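Local coordinates for protein B-agarase (Saccharophagus degradans, PDB 4BQ2) that hydrolyses the beta-glycosidic linkages of agarose as a family 50 exo-beta-agarase, working from the chain end, at residues S294-Q304 with L370-Y379. Sequence-based numbering, arbitrary orientation. Where two conformers were deposited one is given.
Sequences SSTMTGYDYDQ and LKRGEAYSFY
T296 and Y376 form a hydrogen-bonded pair between the two central strands of a four-stranded antiparallel sheet, 296-301 and 373-376. T296 N reaches Y376 O at 3.0 Å, and Y376 N returns the bond to T296 O. The next pair, M297 with A375, is non-hydrogen-bonded. The first strand then breaks at T298 and G299. Its pairing goes on across this break: T298 N bonds to E374 O, and E374 N to Y300 O. A water tied to G299 N, Y300 O and E374 O fills in between.

E374 is the polar centre. Its CG lies anti to the backbone N (chi1 172°), and the extended chain carries the carboxylate between two hydroxyls. T298 OG1 donates to E374 OE1 at 2.5 Å from the anti side. Y302 OH donates to E374 OE2 at 2.6 Å, on the anti lone pair, with ring and carboxylate planes 72° apart. R334 adds a salt bridge to OE2, so this buried carboxylate is held at both oxygens. T298 OG1 also accepts from Y300 N, forming an ST turn.

At one end R372 NE donates to the syn lone pair of D301 OD2 at 2.9 Å, with an N-H...O angle of 165°, as part of a salt bridge. The Q304 amide stacks flat over one face of this guanidinium. D301 OD1 bonds to Y361 OH on strand 359-362, which lies on the far side of strand 373-376. At the other end S294 OG and S377 OG lie 2.6 Å apart. The arrangement is an antiparallel strand pair interrupted by a short turn, with S377, the N-cap, linking the second strand to helix 378-387.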
loop_
_atom_site.group_PDB
_atom_site.type_symbol
_atom_site.label_atom_id
_atom_site.label_comp_id
_atom_site.label_asym_id
_atom_site.label_seq_id
_atom_site.Cartn_x
_atom_site.Cartn_y
_atom_site.Cartn_z
ATOM N N SER A 294 6.674 11.017 -7.408
ATOM C CA SER A 294 7.659 10.478 -8.345
ATOM C C SER A 294 9.068 10.976 -8.066
ATOM O O SER A 294 9.983 10.684 -8.839
ATOM C CB SER A 294 7.264 10.773 -9.806
ATOM O OG SER A 294 7.424 12.154 -10.136
ATOM N N SER A 295 9.251 11.753 -6.997
ATOM C CA SER A 295 10.594 12.231 -6.659
ATOM C C SER A 295 11.229 11.369 -5.577
ATOM O O SER A 295 10.512 10.731 -4.796
ATOM C CB SER A 295 10.561 13.711 -6.241
ATOM O OG SER A 295 10.094 13.860 -4.895
ATOM N N THR A 296 12.573 11.357 -5.548
ATOM C CA THR A 296 13.380 10.552 -4.608
ATOM C C THR A 296 14.430 11.448 -3.948
ATOM O O THR A 296 14.962 12.336 -4.624
ATOM C CB THR A 296 14.046 9.345 -5.327
ATOM O OG1 THR A 296 14.653 8.470 -4.366
ATOM C CG2 THR A 296 15.054 9.763 -6.475
ATOM N N MET A 297 14.701 11.263 -2.643
ATOM C CA MET A 297 15.631 12.158 -1.942
ATOM C C MET A 297 17.056 12.055 -2.520
ATOM O O MET A 297 17.593 10.951 -2.640
ATOM C CB MET A 297 15.639 11.903 -0.411
ATOM C CG MET A 297 14.334 12.191 0.349
ATOM S SD MET A 297 13.693 13.872 0.187
ATOM C CE MET A 297 12.745 13.987 1.698
ATOM N N THR A 298 17.641 13.199 -2.892
ATOM C CA THR A 298 19.006 13.224 -3.444
ATOM C C THR A 298 20.130 13.173 -2.411
ATOM O O THR A 298 21.286 12.834 -2.740
ATOM C CB THR A 298 19.272 14.458 -4.319
ATOM O OG1 THR A 298 19.191 15.634 -3.512
ATOM C CG2 THR A 298 18.285 14.549 -5.493
ATOM N N GLY A 299 19.807 13.529 -1.173
ATOM C CA GLY A 299 20.806 13.639 -0.137
ATOM C C GLY A 299 21.308 15.058 0.042
ATOM O O GLY A 299 22.147 15.303 0.914
ATOM N N TYR A 300 20.811 15.996 -0.768
ATOM C CA TYR A 300 21.135 17.409 -0.554
ATOM C C TYR A 300 20.044 18.185 0.207
ATOM O O TYR A 300 18.873 17.752 0.289
ATOM C CB TYR A 300 21.496 18.083 -1.877
ATOM C CG TYR A 300 22.755 17.504 -2.507
ATOM C CD1 TYR A 300 22.703 16.322 -3.240
ATOM C CD2 TYR A 300 24.001 18.127 -2.339
ATOM C CE1 TYR A 300 23.844 15.778 -3.811
ATOM C CE2 TYR A 300 25.148 17.589 -2.900
ATOM C CZ TYR A 300 25.058 16.413 -3.642
ATOM O OH TYR A 300 26.175 15.852 -4.218
ATOM N N ASP A 301 20.433 19.342 0.754
ATOM C CA ASP A 301 19.523 20.209 1.465
ATOM C C ASP A 301 19.809 21.671 1.118
ATOM O O ASP A 301 20.858 21.995 0.548
ATOM C CB ASP A 301 19.567 19.938 2.980
ATOM C CG ASP A 301 18.236 20.240 3.672
ATOM O OD1 ASP A 301 17.301 20.790 3.026
ATOM O OD2 ASP A 301 18.119 19.930 4.881
ATOM N N TYR A 302 18.841 22.528 1.394
ATOM C CA TYR A 302 18.950 23.941 1.078
ATOM C C TYR A 302 18.928 24.737 2.375
ATOM O O TYR A 302 18.433 24.247 3.399
ATOM C CB TYR A 302 17.783 24.392 0.189
ATOM C CG TYR A 302 17.658 23.648 -1.142
ATOM C CD1 TYR A 302 18.786 23.192 -1.829
ATOM C CD2 TYR A 302 16.402 23.412 -1.719
ATOM C CE1 TYR A 302 18.666 22.512 -3.040
ATOM C CE2 TYR A 302 16.285 22.729 -2.924
ATOM C CZ TYR A 302 17.425 22.291 -3.579
ATOM O OH TYR A 302 17.311 21.628 -4.777
ATOM N N ASP A 303 19.484 25.944 2.366
ATOM C CA ASP A 303 19.422 26.756 3.578
ATOM C C ASP A 303 17.998 27.316 3.710
ATOM O O ASP A 303 17.444 27.906 2.778
ATOM C CB ASP A 303 20.548 27.803 3.638
ATOM C CG ASP A 303 21.896 27.198 4.104
ATOM O OD1 ASP A 303 22.066 26.941 5.317
ATOM O OD2 ASP A 303 22.790 26.968 3.260
ATOM N N GLN A 304 17.412 27.067 4.877
ATOM C CA GLN A 304 15.976 27.202 5.145
ATOM C C GLN A 304 15.379 28.586 4.886
ATOM O O GLN A 304 14.168 28.696 4.652
ATOM C CB GLN A 304 15.616 26.670 6.540
ATOM C CG GLN A 304 15.980 25.198 6.724
ATOM C CD GLN A 304 15.220 24.270 5.771
ATOM O OE1 GLN A 304 15.801 23.683 4.852
ATOM N NE2 GLN A 304 13.921 24.139 5.988
ATOM N N LEU A 370 16.170 11.129 6.067
ATOM C CA LEU A 370 16.060 12.601 6.052
ATOM C C LEU A 370 14.639 13.085 6.323
ATOM O O LEU A 370 13.671 12.484 5.837
ATOM C CB LEU A 370 16.521 13.156 4.712
ATOM C CG LEU A 370 17.933 12.774 4.267
ATOM C CD1 LEU A 370 18.085 13.105 2.796
ATOM C CD2 LEU A 370 18.981 13.507 5.106
ATOM N N LYS A 371 14.522 14.163 7.097
ATOM C CA LYS A 371 13.205 14.706 7.486
ATOM C C LYS A 371 12.707 15.727 6.479
ATOM O O LYS A 371 11.532 16.098 6.480
ATOM C CB LYS A 371 13.252 15.312 8.901
ATOM C CG LYS A 371 13.614 14.290 9.971
ATOM C CD LYS A 371 12.923 14.572 11.296
ATOM C CE LYS A 371 13.383 13.576 12.345
ATOM N NZ LYS A 371 14.818 13.830 12.687
ATOM N N ARG A 372 13.614 16.167 5.615
ATOM C CA ARG A 372 13.317 17.144 4.587
ATOM C C ARG A 372 14.488 17.108 3.614
ATOM O O ARG A 372 15.571 16.590 3.926
ATOM C CB ARG A 372 13.243 18.549 5.189
ATOM C CG ARG A 372 14.562 18.968 5.827
ATOM C CD ARG A 372 14.538 20.376 6.400
ATOM N NE ARG A 372 15.915 20.872 6.534
ATOM C CZ ARG A 372 16.364 21.662 7.517
ATOM N NH1 ARG A 372 15.548 22.089 8.471
ATOM N NH2 ARG A 372 17.638 22.037 7.536
ATOM N N GLY A 373 14.298 17.677 2.431
ATOM C CA GLY A 373 15.405 17.651 1.501
ATOM C C GLY A 373 15.054 17.833 0.053
ATOM O O GLY A 373 13.865 17.818 -0.355
ATOM N N GLU A 374 16.109 18.034 -0.720
ATOM C CA GLU A 374 15.999 18.077 -2.160
ATOM C C GLU A 374 15.656 16.667 -2.669
ATOM O O GLU A 374 16.099 15.645 -2.115
ATOM C CB GLU A 374 17.302 18.612 -2.765
ATOM C CG GLU A 374 17.386 18.529 -4.288
ATOM C CD GLU A 374 18.806 18.712 -4.793
ATOM O OE1 GLU A 374 19.547 17.695 -4.883
ATOM O OE2 GLU A 374 19.172 19.870 -5.107
ATOM N N ALA A 375 14.794 16.623 -3.682
ATOM C CA ALA A 375 14.440 15.375 -4.334
ATOM C C ALA A 375 14.495 15.584 -5.860
ATOM O O ALA A 375 14.532 16.728 -6.330
ATOM C CB ALA A 375 13.071 14.902 -3.845
ATOM N N TYR A 376 14.582 14.508 -6.634
ATOM C CA TYR A 376 14.568 14.652 -8.084
ATOM C C TYR A 376 13.587 13.655 -8.663
ATOM O O TYR A 376 13.510 12.514 -8.199
ATOM C CB TYR A 376 15.972 14.465 -8.698
ATOM C CG TYR A 376 16.069 14.809 -10.187
ATOM C CD1 TYR A 376 16.175 16.135 -10.596
ATOM C CD2 TYR A 376 16.050 13.811 -11.165
ATOM C CE1 TYR A 376 16.272 16.477 -11.938
ATOM C CE2 TYR A 376 16.135 14.136 -12.518
ATOM C CZ TYR A 376 16.259 15.485 -12.893
ATOM O OH TYR A 376 16.345 15.863 -14.222
ATOM N N SER A 377 12.796 14.109 -9.635
ATOM C CA SER A 377 11.867 13.235 -10.343
ATOM C C SER A 377 12.431 12.837 -11.703
ATOM O O SER A 377 12.328 13.592 -12.685
ATOM C CB SER A 377 10.480 13.900 -10.511
ATOM O OG SER A 377 9.654 13.002 -11.254
ATOM N N PHE A 378 13.027 11.653 -11.760
ATOM C CA PHE A 378 13.506 11.105 -13.022
ATOM C C PHE A 378 12.355 10.874 -14.024
ATOM O O PHE A 378 12.510 11.128 -15.227
ATOM C CB PHE A 378 14.307 9.831 -12.784
ATOM C CG PHE A 378 15.649 10.093 -12.165
ATOM C CD1 PHE A 378 16.741 10.450 -12.968
ATOM C CD2 PHE A 378 15.822 10.002 -10.782
ATOM C CE1 PHE A 378 17.985 10.708 -12.378
ATOM C CE2 PHE A 378 17.060 10.253 -10.203
ATOM C CZ PHE A 378 18.131 10.609 -11.001
ATOM N N TYR A 379 11.213 10.411 -13.526
ATOM C CA TYR A 379 10.023 10.237 -14.395
ATOM C C TYR A 379 9.651 11.561 -15.090
ATOM O O TYR A 379 9.461 11.609 -16.307
ATOM C CB TYR A 379 8.828 9.673 -13.585
ATOM C CG TYR A 379 7.587 9.394 -14.410
ATOM C CD1 TYR A 379 7.433 8.194 -15.086
ATOM C CD2 TYR A 379 6.561 10.338 -14.508
ATOM C CE1 TYR A 379 6.300 7.932 -15.845
ATOM C CE2 TYR A 379 5.422 10.087 -15.270
ATOM C CZ TYR A 379 5.305 8.882 -15.938
ATOM O OH TYR A 379 4.179 8.637 -16.687
HETATM O O HOH W 1 10.916 9.205 -10.856
HETATM O O HOH W 2 12.741 10.102 -9.471
HETATM O O HOH W 3 17.746 15.124 0.144
HETATM O O HOH W 4 18.066 17.124 4.989
#